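Local coordinates for protein QdtA (Thermoanaerobacterium thermosaccharolyticum, PDB 4O9E) that is a two-subunit protein of the cupin superfamily, its chain folded into antiparallel beta sheets that hold thymidine-5'-diphosphate, at residues Tyr3-Ile8 with Pro93-Glu98; Lys72-Glu77 with Glu131-Phe136; Lys54-Val59 with Ala112-Asp117. All coordinates share one frame; numbering follows the deposited sequence.

Contact 1. Residues Tyr3-Ile8 with Pro93-Glu98. Unlike the reference sequence in segment 93-98: L94 (reference Phe), V95 (reference Leu). With TDR (thymine), chain D.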
loop_
_atom_site.group_PDB
_atom_site.type_symbol
_atom_site.label_atom_id
_atom_site.label_comp_id
_atom_site.label_asym_id
_atom_site.label_seq_id
_atom_site.Cartn_x
_atom_site.Cartn_y
_atom_site.Cartn_z
ATOM N N TYR A 3 7.213 16.226 -18.541
ATOM C CA TYR A 3 8.259 16.195 -17.517
ATOM C C TYR A 3 7.774 15.722 -16.151
ATOM O O TYR A 3 6.594 15.857 -15.796
ATOM C CB TYR A 3 8.735 17.611 -17.289
ATOM C CG TYR A 3 9.465 18.195 -18.457
ATOM C CD1 TYR A 3 8.960 19.293 -19.145
ATOM C CD2 TYR A 3 10.704 17.702 -18.818
ATOM C CE1 TYR A 3 9.663 19.877 -20.186
ATOM C CE2 TYR A 3 11.394 18.238 -19.885
ATOM C CZ TYR A 3 10.862 19.316 -20.559
ATOM O OH TYR A 3 11.590 19.853 -21.581
ATOM N N ASN A 4 8.731 15.189 -15.395
ATOM C CA ASN A 4 8.573 14.845 -13.992
ATOM C C ASN A 4 7.591 13.710 -13.754
ATOM O O ASN A 4 7.056 13.568 -12.653
ATOM C CB ASN A 4 8.107 16.084 -13.226
ATOM C CG ASN A 4 9.089 17.226 -13.262
ATOM O OD1 ASN A 4 10.123 17.223 -13.924
ATOM N ND2 ASN A 4 8.727 18.258 -12.515
ATOM N N VAL A 5 7.374 12.880 -14.771
ATOM C CA VAL A 5 6.511 11.719 -14.652
ATOM C C VAL A 5 7.224 10.482 -15.170
ATOM O O VAL A 5 7.984 10.520 -16.138
ATOM C CB VAL A 5 5.196 11.986 -15.418
ATOM C CG1 VAL A 5 4.317 10.749 -15.418
ATOM C CG2 VAL A 5 4.521 13.172 -14.757
ATOM N N ALA A 6 7.022 9.350 -14.512
ATOM C CA ALA A 6 7.540 8.104 -15.045
ATOM C C ALA A 6 6.517 7.011 -14.786
ATOM O O ALA A 6 5.783 7.091 -13.797
ATOM C CB ALA A 6 8.852 7.723 -14.372
ATOM N N LEU A 7 6.555 5.957 -15.595
ATOM C CA LEU A 7 5.908 4.699 -15.257
ATOM C C LEU A 7 7.009 3.782 -14.755
ATOM O O LEU A 7 8.034 3.647 -15.420
ATOM C CB LEU A 7 5.229 4.041 -16.460
ATOM C CG LEU A 7 3.937 4.768 -16.813
ATOM C CD1 LEU A 7 3.388 4.291 -18.160
ATOM C CD2 LEU A 7 2.900 4.536 -15.732
ATOM N N ILE A 8 6.811 3.176 -13.591
ATOM C CA ILE A 8 7.837 2.314 -13.023
ATOM C C ILE A 8 7.302 0.890 -12.964
ATOM O O ILE A 8 6.147 0.653 -12.596
ATOM C CB ILE A 8 8.315 2.832 -11.646
ATOM C CG1 ILE A 8 9.002 4.180 -11.856
ATOM C CG2 ILE A 8 9.263 1.847 -10.975
ATOM C CD1 ILE A 8 9.340 4.906 -10.576
ATOM N N PRO A 93 7.335 16.986 -8.340
ATOM C CA PRO A 93 6.886 18.355 -8.132
ATOM C C PRO A 93 6.362 19.057 -9.380
ATOM O O PRO A 93 6.870 18.843 -10.481
ATOM C CB PRO A 93 8.141 19.084 -7.647
ATOM C CG PRO A 93 8.916 18.033 -6.914
ATOM C CD PRO A 93 8.636 16.756 -7.684
ATOM N N LEU A 94 5.314 19.832 -9.136
ATOM C CA LEU A 94 4.766 20.823 -10.052
ATOM C C LEU A 94 4.080 20.225 -11.278
ATOM O O LEU A 94 4.030 20.821 -12.352
ATOM C CB LEU A 94 5.836 21.836 -10.424
ATOM C CG LEU A 94 6.312 22.774 -9.310
ATOM C CD1 LEU A 94 7.056 23.914 -9.983
ATOM C CD2 LEU A 94 5.179 23.367 -8.482
ATOM N N VAL A 95 3.512 19.042 -11.088
ATOM C CA VAL A 95 2.610 18.474 -12.069
ATOM C C VAL A 95 1.242 18.518 -11.418
ATOM O O VAL A 95 1.060 18.133 -10.262
ATOM C CB VAL A 95 3.024 17.028 -12.333
ATOM C CG1 VAL A 95 2.103 16.327 -13.303
ATOM C CG2 VAL A 95 4.457 16.984 -12.819
ATOM N N TRP A 96 0.257 18.893 -12.219
ATOM C CA TRP A 96 -1.103 19.037 -11.728
ATOM C C TRP A 96 -1.814 17.713 -11.953
ATOM O O TRP A 96 -1.677 17.050 -12.973
ATOM C CB TRP A 96 -1.781 20.246 -12.390
ATOM C CG TRP A 96 -3.251 20.444 -12.037
ATOM C CD1 TRP A 96 -4.327 19.810 -12.616
ATOM C CD2 TRP A 96 -3.796 21.282 -11.016
ATOM N NE1 TRP A 96 -5.496 20.185 -12.000
ATOM C CE2 TRP A 96 -5.208 21.147 -11.073
ATOM C CE3 TRP A 96 -3.244 22.190 -10.110
ATOM C CZ2 TRP A 96 -6.060 21.811 -10.203
ATOM C CZ3 TRP A 96 -4.095 22.889 -9.288
ATOM C CH2 TRP A 96 -5.490 22.710 -9.342
ATOM N N ARG A 97 -2.551 17.211 -10.973
ATOM C CA ARG A 97 -3.277 16.013 -11.353
ATOM C C ARG A 97 -4.741 15.939 -10.942
ATOM O O ARG A 97 -5.137 16.527 -9.943
ATOM C CB ARG A 97 -2.582 14.767 -10.838
ATOM C CG ARG A 97 -2.565 14.623 -9.330
ATOM C CD ARG A 97 -2.193 13.185 -9.032
ATOM N NE ARG A 97 -2.446 12.840 -7.638
ATOM C CZ ARG A 97 -1.689 13.274 -6.643
ATOM N NH1 ARG A 97 -0.641 14.031 -6.952
ATOM N NH2 ARG A 97 -1.980 12.898 -5.401
ATOM N N GLU A 98 -5.463 15.080 -11.658
ATOM C CA GLU A 98 -6.866 14.826 -11.366
ATOM C C GLU A 98 -7.056 13.343 -11.629
ATOM O O GLU A 98 -6.345 12.747 -12.431
ATOM C CB GLU A 98 -7.795 15.715 -12.198
ATOM C CG GLU A 98 -7.566 17.215 -12.066
ATOM C CD GLU A 98 -8.086 18.047 -13.234
ATOM O OE1 GLU A 98 -8.786 17.444 -14.068
ATOM O OE2 GLU A 98 -7.796 19.265 -13.338
HETATM N N1 TDR D . -9.489 24.481 -14.341
HETATM C C2 TDR D . -9.251 23.450 -13.528
HETATM O O2 TDR D . -9.552 23.523 -12.316
HETATM N N3 TDR D . -8.685 22.344 -14.018
HETATM C C4 TDR D . -8.359 22.243 -15.311
HETATM O O4 TDR D . -7.843 21.152 -15.637
HETATM C C5 TDR D . -8.610 23.384 -16.240
HETATM C CM5 TDR D . -8.335 23.518 -17.716
HETATM C C6 TDR D . -9.195 24.490 -15.647
#

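Contact 2. Residues Lys72-Glu77 with Glu131-Phe136. With TDR (thymine), chain D.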
loop_
_atom_site.group_PDB
_atom_site.type_symbol
_atom_site.label_atom_id
_atom_site.label_comp_id
_atom_site.label_asym_id
_atom_site.label_seq_id
_atom_site.Cartn_x
_atom_site.Cartn_y
_atom_site.Cartn_z
ATOM N N LYS A 72 -1.186 17.251 -15.981
ATOM C CA LYS A 72 -1.060 18.477 -16.753
ATOM C C LYS A 72 0.127 19.242 -16.244
ATOM O O LYS A 72 0.306 19.360 -15.034
ATOM C CB LYS A 72 -2.270 19.365 -16.471
ATOM C CG LYS A 72 -3.588 18.753 -16.910
ATOM C CD LYS A 72 -4.809 19.575 -16.520
ATOM C CE LYS A 72 -4.604 21.040 -16.866
ATOM N NZ LYS A 72 -5.932 21.544 -17.298
ATOM N N ILE A 73 0.880 19.792 -17.180
ATOM C CA ILE A 73 1.802 20.874 -16.893
ATOM C C ILE A 73 1.488 21.875 -18.008
ATOM O O ILE A 73 0.757 21.515 -18.930
ATOM C CB ILE A 73 3.258 20.382 -16.946
ATOM C CG1 ILE A 73 3.665 19.875 -18.327
ATOM C CG2 ILE A 73 3.480 19.240 -15.961
ATOM C CD1 ILE A 73 5.150 19.675 -18.541
ATOM N N PRO A 74 1.980 23.121 -17.917
ATOM C CA PRO A 74 1.616 24.118 -18.925
ATOM C C PRO A 74 1.819 23.576 -20.329
ATOM O O PRO A 74 2.892 23.077 -20.659
ATOM C CB PRO A 74 2.572 25.268 -18.615
ATOM C CG PRO A 74 2.634 25.194 -17.118
ATOM C CD PRO A 74 2.850 23.721 -16.895
ATOM N N ASP A 75 0.752 23.611 -21.117
ATOM C CA ASP A 75 0.840 23.293 -22.537
ATOM C C ASP A 75 0.839 21.788 -22.769
ATOM O O ASP A 75 1.109 21.366 -23.887
ATOM C CB ASP A 75 2.116 23.869 -23.175
ATOM C CG ASP A 75 2.154 25.398 -23.223
ATOM O OD1 ASP A 75 1.084 26.035 -23.318
ATOM O OD2 ASP A 75 3.263 25.981 -23.239
ATOM N N GLU A 76 0.560 20.951 -21.773
ATOM C CA GLU A 76 0.765 19.538 -22.031
ATOM C C GLU A 76 -0.154 18.731 -21.142
ATOM O O GLU A 76 -0.248 18.971 -19.940
ATOM C CB GLU A 76 2.220 19.175 -21.735
ATOM C CG GLU A 76 2.619 17.829 -22.300
ATOM C CD GLU A 76 2.449 17.809 -23.806
ATOM O OE1 GLU A 76 1.648 16.964 -24.258
ATOM O OE2 GLU A 76 3.064 18.659 -24.490
ATOM N N GLU A 77 -0.851 17.767 -21.721
ATOM C CA GLU A 77 -1.785 17.037 -20.871
ATOM C C GLU A 77 -1.800 15.600 -21.337
ATOM O O GLU A 77 -1.637 15.355 -22.534
ATOM C CB GLU A 77 -3.153 17.720 -20.799
ATOM C CG GLU A 77 -4.324 16.769 -20.927
ATOM C CD GLU A 77 -5.647 17.357 -20.488
ATOM O OE1 GLU A 77 -6.625 16.594 -20.575
ATOM O OE2 GLU A 77 -5.737 18.525 -20.062
ATOM N N GLU A 131 3.386 29.128 -11.061
ATOM C CA GLU A 131 4.624 28.537 -10.543
ATOM C C GLU A 131 5.193 27.592 -11.580
ATOM O O GLU A 131 6.405 27.580 -11.784
ATOM C CB GLU A 131 4.400 27.785 -9.230
ATOM C CG GLU A 131 4.102 28.664 -8.028
ATOM C CD GLU A 131 5.280 29.578 -7.746
ATOM O OE1 GLU A 131 6.348 29.062 -7.353
ATOM O OE2 GLU A 131 5.147 30.793 -8.004
ATOM N N ALA A 132 4.325 26.850 -12.270
ATOM C CA ALA A 132 4.784 25.906 -13.285
ATOM C C ALA A 132 5.329 26.601 -14.524
ATOM O O ALA A 132 6.218 26.075 -15.200
ATOM C CB ALA A 132 3.676 24.947 -13.704
ATOM N N LYS A 133 4.724 27.708 -14.938
ATOM C CA LYS A 133 5.334 28.435 -16.050
ATOM C C LYS A 133 6.771 28.811 -15.706
ATOM O O LYS A 133 7.641 28.737 -16.557
ATOM C CB LYS A 133 4.516 29.668 -16.439
ATOM C CG LYS A 133 3.375 29.367 -17.397
ATOM C CD LYS A 133 2.410 30.541 -17.499
ATOM C CE LYS A 133 1.404 30.357 -18.627
ATOM N NZ LYS A 133 0.121 31.076 -18.340
ATOM N N LYS A 134 7.050 29.205 -14.474
ATOM C CA LYS A 134 8.411 29.595 -14.119
ATOM C C LYS A 134 9.425 28.467 -14.286
ATOM O O LYS A 134 10.557 28.684 -14.685
ATOM C CB LYS A 134 8.444 29.928 -12.631
ATOM C CG LYS A 134 8.160 31.374 -12.284
ATOM C CD LYS A 134 7.963 31.457 -10.780
ATOM C CE LYS A 134 7.041 32.606 -10.423
ATOM N NZ LYS A 134 7.135 32.773 -8.948
ATOM N N ARG A 135 9.008 27.256 -13.937
ATOM C CA ARG A 135 9.844 26.063 -14.020
ATOM C C ARG A 135 9.955 25.518 -15.446
ATOM O O ARG A 135 11.063 25.282 -15.925
ATOM C CB ARG A 135 9.247 25.012 -13.074
ATOM C CG ARG A 135 9.746 23.576 -13.218
ATOM C CD ARG A 135 11.219 23.544 -12.844
ATOM N NE ARG A 135 11.225 24.097 -11.500
ATOM C CZ ARG A 135 11.438 23.379 -10.409
ATOM N NH1 ARG A 135 11.802 22.105 -10.505
ATOM N NH2 ARG A 135 11.331 23.986 -9.239
ATOM N N PHE A 136 8.840 25.271 -16.131
ATOM C CA PHE A 136 8.890 24.487 -17.372
ATOM C C PHE A 136 9.132 25.335 -18.610
ATOM O O PHE A 136 9.514 24.794 -19.637
ATOM C CB PHE A 136 7.636 23.649 -17.629
ATOM C CG PHE A 136 7.325 22.689 -16.536
ATOM C CD1 PHE A 136 8.020 21.495 -16.461
ATOM C CD2 PHE A 136 6.371 22.970 -15.570
ATOM C CE1 PHE A 136 7.749 20.596 -15.446
ATOM C CE2 PHE A 136 6.102 22.079 -14.546
ATOM C CZ PHE A 136 6.812 20.894 -14.478
HETATM N N1 TDR D . -9.489 24.481 -14.341
HETATM C C2 TDR D . -9.251 23.450 -13.528
HETATM O O2 TDR D . -9.552 23.523 -12.316
HETATM N N3 TDR D . -8.685 22.344 -14.018
HETATM C C4 TDR D . -8.359 22.243 -15.311
HETATM O O4 TDR D . -7.843 21.152 -15.637
HETATM C C5 TDR D . -8.610 23.384 -16.240
HETATM C CM5 TDR D . -8.335 23.518 -17.716
HETATM C C6 TDR D . -9.195 24.490 -15.647
#

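Contact 3. Residues Lys54-Val59 with Ala112-Asp117. Unlike the reference sequence in segment 112-117: Y116 (reference Cys). With TYD (thymidine-5'-diphosphate), chain C.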
loop_
_atom_site.group_PDB
_atom_site.type_symbol
_atom_site.label_atom_id
_atom_site.label_comp_id
_atom_site.label_asym_id
_atom_site.label_seq_id
_atom_site.Cartn_x
_atom_site.Cartn_y
_atom_site.Cartn_z
ATOM N N LYS A 54 4.567 21.122 -4.275
ATOM C CA LYS A 54 5.863 21.751 -4.404
ATOM C C LYS A 54 7.087 20.869 -4.206
ATOM O O LYS A 54 8.041 20.999 -4.952
ATOM C CB LYS A 54 5.957 22.931 -3.438
ATOM C CG LYS A 54 5.107 24.069 -3.965
ATOM C CD LYS A 54 4.054 24.499 -2.962
ATOM C CE LYS A 54 4.613 25.479 -1.958
ATOM N NZ LYS A 54 3.460 25.649 -1.035
ATOM N N LYS A 55 7.101 20.014 -3.191
ATOM C CA LYS A 55 8.320 19.271 -2.905
ATOM C C LYS A 55 8.128 17.761 -2.821
ATOM O O LYS A 55 9.078 17.001 -2.968
ATOM C CB LYS A 55 8.904 19.792 -1.597
ATOM C CG LYS A 55 9.709 21.075 -1.772
ATOM C CD LYS A 55 9.894 21.865 -0.484
ATOM C CE LYS A 55 9.824 21.024 0.782
ATOM N NZ LYS A 55 8.839 21.610 1.739
ATOM N N LEU A 56 6.892 17.321 -2.674
ATOM C CA LEU A 56 6.641 15.911 -2.490
ATOM C C LEU A 56 6.986 15.145 -3.750
ATOM O O LEU A 56 6.676 15.602 -4.850
ATOM C CB LEU A 56 5.179 15.687 -2.171
ATOM C CG LEU A 56 4.727 14.249 -1.871
ATOM C CD1 LEU A 56 5.338 13.874 -0.534
ATOM C CD2 LEU A 56 3.204 14.282 -1.833
ATOM N N HIS A 57 7.489 13.933 -3.543
ATOM C CA HIS A 57 7.595 12.932 -4.604
ATOM C C HIS A 57 6.665 11.773 -4.266
ATOM O O HIS A 57 6.560 11.367 -3.104
ATOM C CB HIS A 57 9.012 12.386 -4.708
ATOM C CG HIS A 57 10.002 13.418 -5.131
ATOM N ND1 HIS A 57 10.326 13.638 -6.452
ATOM C CD2 HIS A 57 10.699 14.327 -4.413
ATOM C CE1 HIS A 57 11.155 14.662 -6.535
ATOM N NE2 HIS A 57 11.388 15.097 -5.313
ATOM N N GLN A 58 5.969 11.237 -5.263
ATOM C CA GLN A 58 4.979 10.205 -4.939
ATOM C C GLN A 58 4.875 9.236 -6.113
ATOM O O GLN A 58 5.294 9.556 -7.236
ATOM C CB GLN A 58 3.617 10.807 -4.542
ATOM C CG GLN A 58 3.038 11.712 -5.615
ATOM C CD GLN A 58 2.132 12.834 -5.134
ATOM O OE1 GLN A 58 2.336 13.999 -5.487
ATOM N NE2 GLN A 58 1.091 12.499 -4.400
ATOM N N VAL A 59 4.416 8.037 -5.784
ATOM C CA VAL A 59 4.107 6.992 -6.745
ATOM C C VAL A 59 2.672 6.503 -6.543
ATOM O O VAL A 59 2.252 6.219 -5.415
ATOM C CB VAL A 59 5.160 5.885 -6.658
ATOM C CG1 VAL A 59 4.808 4.654 -7.487
ATOM C CG2 VAL A 59 6.547 6.411 -7.037
ATOM N N ALA A 112 4.427 8.018 -0.594
ATOM C CA ALA A 112 4.865 9.401 -0.529
ATOM C C ALA A 112 6.202 9.597 0.185
ATOM O O ALA A 112 6.456 8.975 1.225
ATOM C CB ALA A 112 3.790 10.225 0.158
ATOM N N SER A 113 7.001 10.527 -0.338
ATOM C CA SER A 113 8.316 10.844 0.218
ATOM C C SER A 113 8.348 11.680 1.503
ATOM O O SER A 113 9.423 11.776 2.114
ATOM C CB SER A 113 9.271 11.466 -0.815
ATOM O OG SER A 113 8.814 12.754 -1.168
ATOM N N GLU A 114 7.198 12.185 1.959
ATOM C CA GLU A 114 7.116 13.090 3.107
ATOM C C GLU A 114 5.812 12.848 3.835
ATOM O O GLU A 114 4.872 12.306 3.239
ATOM C CB GLU A 114 7.244 14.565 2.686
ATOM C CG GLU A 114 8.567 14.860 2.014
ATOM C CD GLU A 114 9.808 14.769 2.900
ATOM O OE1 GLU A 114 9.717 14.750 4.154
ATOM O OE2 GLU A 114 10.896 14.698 2.300
ATOM N N TYR A 115 5.754 13.225 5.111
ATOM C CA TYR A 115 4.516 13.160 5.865
ATOM C C TYR A 115 3.565 14.188 5.257
ATOM O O TYR A 115 4.037 15.122 4.614
ATOM C CB TYR A 115 4.728 13.463 7.343
ATOM C CG TYR A 115 5.497 12.451 8.168
ATOM C CD1 TYR A 115 6.420 12.885 9.115
ATOM C CD2 TYR A 115 5.330 11.072 8.018
ATOM C CE1 TYR A 115 7.109 12.000 9.930
ATOM C CE2 TYR A 115 6.020 10.182 8.817
ATOM C CZ TYR A 115 6.914 10.644 9.764
ATOM O OH TYR A 115 7.565 9.774 10.611
ATOM N N TYR A 116 2.257 14.005 5.412
ATOM C CA TYR A 116 1.271 14.984 4.936
ATOM C C TYR A 116 1.557 16.415 5.380
ATOM O O TYR A 116 1.900 16.646 6.533
ATOM C CB TYR A 116 -0.090 14.601 5.484
ATOM C CG TYR A 116 -1.211 15.559 5.158
ATOM C CD1 TYR A 116 -1.747 15.670 3.880
ATOM C CD2 TYR A 116 -1.768 16.312 6.178
ATOM C CE1 TYR A 116 -2.814 16.513 3.634
ATOM C CE2 TYR A 116 -2.835 17.141 5.945
ATOM C CZ TYR A 116 -3.343 17.260 4.671
ATOM O OH TYR A 116 -4.391 18.155 4.551
ATOM N N ASP A 117 1.535 17.359 4.442
ATOM C CA ASP A 117 1.848 18.759 4.722
ATOM C C ASP A 117 0.933 19.621 3.836
ATOM O O ASP A 117 1.195 19.834 2.648
ATOM C CB ASP A 117 3.334 19.034 4.482
ATOM C CG ASP A 117 3.706 20.478 4.700
ATOM O OD1 ASP A 117 2.810 21.224 5.140
ATOM O OD2 ASP A 117 4.841 20.884 4.370
HETATM P PA TYD C . -6.515 15.213 -0.948
HETATM O O1A TYD C . -7.003 16.625 -0.801
HETATM O O2A TYD C . -5.045 14.856 -1.080
HETATM O O3A TYD C . -7.372 14.186 -1.853
HETATM P PB TYD C . -7.255 13.843 -3.430
HETATM O O1B TYD C . -8.430 14.631 -3.989
HETATM O O2B TYD C . -7.488 12.362 -3.441
HETATM O O3B TYD C . -5.896 14.264 -3.948
HETATM O "O5'" TYD C . -7.072 14.755 0.485
HETATM C "C5'" TYD C . -8.400 14.652 0.977
HETATM C "C4'" TYD C . -8.300 14.878 2.485
HETATM O "O4'" TYD C . -7.509 13.916 3.188
HETATM C "C3'" TYD C . -7.643 16.204 2.825
HETATM O "O3'" TYD C . -8.506 16.808 3.783
HETATM C "C2'" TYD C . -6.343 15.953 3.577
HETATM C "C1'" TYD C . -6.515 14.510 4.031
HETATM N N1 TYD C . -5.251 13.771 3.961
HETATM C C2 TYD C . -4.585 13.402 5.058
HETATM O O2 TYD C . -5.042 13.661 6.184
HETATM N N3 TYD C . -3.462 12.665 4.991
HETATM C C4 TYD C . -2.924 12.395 3.787
HETATM O O4 TYD C . -1.841 11.791 3.739
HETATM C C5 TYD C . -3.572 12.792 2.628
HETATM C C5M TYD C . -3.073 12.456 1.254
HETATM C C6 TYD C . -4.770 13.480 2.750
#

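Contact 1. Residues Tyr3-Ile8 with Pro93-Glu98
P93 and N4 meet through a single hydrogen bond: ND2 of N4 donates a hydrogen bond to O of P93 at 2.8 Å, with an N-H...O angle of 148°. The approach is nearly head-on to the carbonyl, and the acceptor lies close to the plane of the amide. Asparagine suits the place because it tolerates the left-handed backbone conformation found here (phi 67°), and CG beside the backbone N (chi1 -62°) aims the amide at a main-chain oxygen of the loop before strand 96-100. L94 packs on R135 and F136 of helix 125-136. V95 faces the incoming segment. Its CG2 is 3.8 Å from CB of N4 and equally far from O of Y3, while CG1 reaches CG2 of V5 at 4.2 Å, a light apolar touch. Here the two five-stranded sheets of the cupin jelly-roll barrel come together, since V5 belongs to strand 5-9, outermost of its sheet within this chain, and V95 leads into strand 96-100 of the other. From W96 onward the segment nears thymine: NE1 binds OE2 of E98 at 2.8 Å, nearly in the indole plane and on the anti side of the carboxylate. That same OE2 accepts a hydrogen bond from N3 of thymine at 3.3 Å, and OE1 of E98 is in a salt bridge with R70, so the carboxylate is gripped at both oxygens.

Contact 2. Residues Lys72-Glu77 with Glu131-Phe136
I73 lays its CD1 over one face of the F136 ring, 4.2 Å from the centroid and 17° off the ring normal, a CH-pi contact displaced toward the rim. Its other branch takes part as well: CG2 comes to 4.0 Å from CZ of F136. Both branches lie on this one face: chi1 of 63° puts CG1 between the backbone N and the carbonyl carbon and carries CD1 over the ring, with CG2 at the CZ-CE2 side. The opposite face is covered by CG of R135, from the same helix, so the phenyl ring is sandwiched between aliphatic carbons.

P74 meets the helix with its pyrrolidine ring. CD lies 3.5 Å from CB of A132 and 3.8 Å from CD2 of F136, while CG passes along the backbone at K133. The small methyl of A132 lets the proline come this close, and a rigid apolar ring suits a place where its carbons meet mainly CB of A132 and the F136 ring. I73 to E76 form a type II beta turn, with P74 at its second position, where proline is favoured. The turn joins strands 67-73 and 76-82 as a hairpin, closed by paired backbone hydrogen bonds between I73 and E76, and the C-terminal helix 125-136 packs across its end.

Just before the turn, K72 sends its chain, bent at chi3 and chi4, to thymine, where NZ gives a hydrogen bond to O4 at 2.6 Å.

Contact 3. Residues Lys54-Val59 with Ala112-Asp117
H57 and S113 hold each other by two hydrogen bonds. The backbone N of H57 donates to OG of S113 (3.0 Å, 160°), and the backbone N of S113 donates to O of H57 (2.9 Å, 154°). Serine suits the spot: with OG between its backbone N and carbonyl carbon (chi1 68°), the hydroxyl seems in effect to replace a main-chain acceptor just past the end of strand 107-112. It also lies near the plane of the imidazole, at its edge, while ND1 of H57 is paired with OH of Y90.

L56 adds apolar contact: its CD1 lies near N of E114 and touches CB of A112 at 4.0 Å and CB of E114 at 3.8 Å. The backbone N of L56 is satisfied by OD2 of D120. Farther along, Y116 lays its ring over the thymine base of thymidine-5'-diphosphate, with C2 of the base 3.7 Å above the ring centre. The backbone N of Y116 donates to E24 of the second subunit.

Q58 and A112 form an antiparallel, non-hydrogen-bonded pair where strand 58-64 begins and strand 107-112 ends, with strand 87-91 and strand 35-40 flanking the two in the sheet.

Contacts 1 and 2 lie 11 Å apart between centres, on the sheet in which strands 96-100 and 67-73 are neighbours. N of W96 probably bonds to O of K72 (2.9 Å), and the F136 ring packs against O of L94 and the ring of Y3. Together they hold one thymine, with E98 from contact 1 and K72 from contact 2. Contact 3, about 12 Å from contact 1 between centres, meets it at P93, whose CD lies 3.5 Å from CE1 of H57. It is about 19 Å from contact 2 between centres (nearest atoms about 6 Å) and meets thymidine-5'-diphosphate through the ring of Y116, a ligand about 12 Å from the side chain of V95.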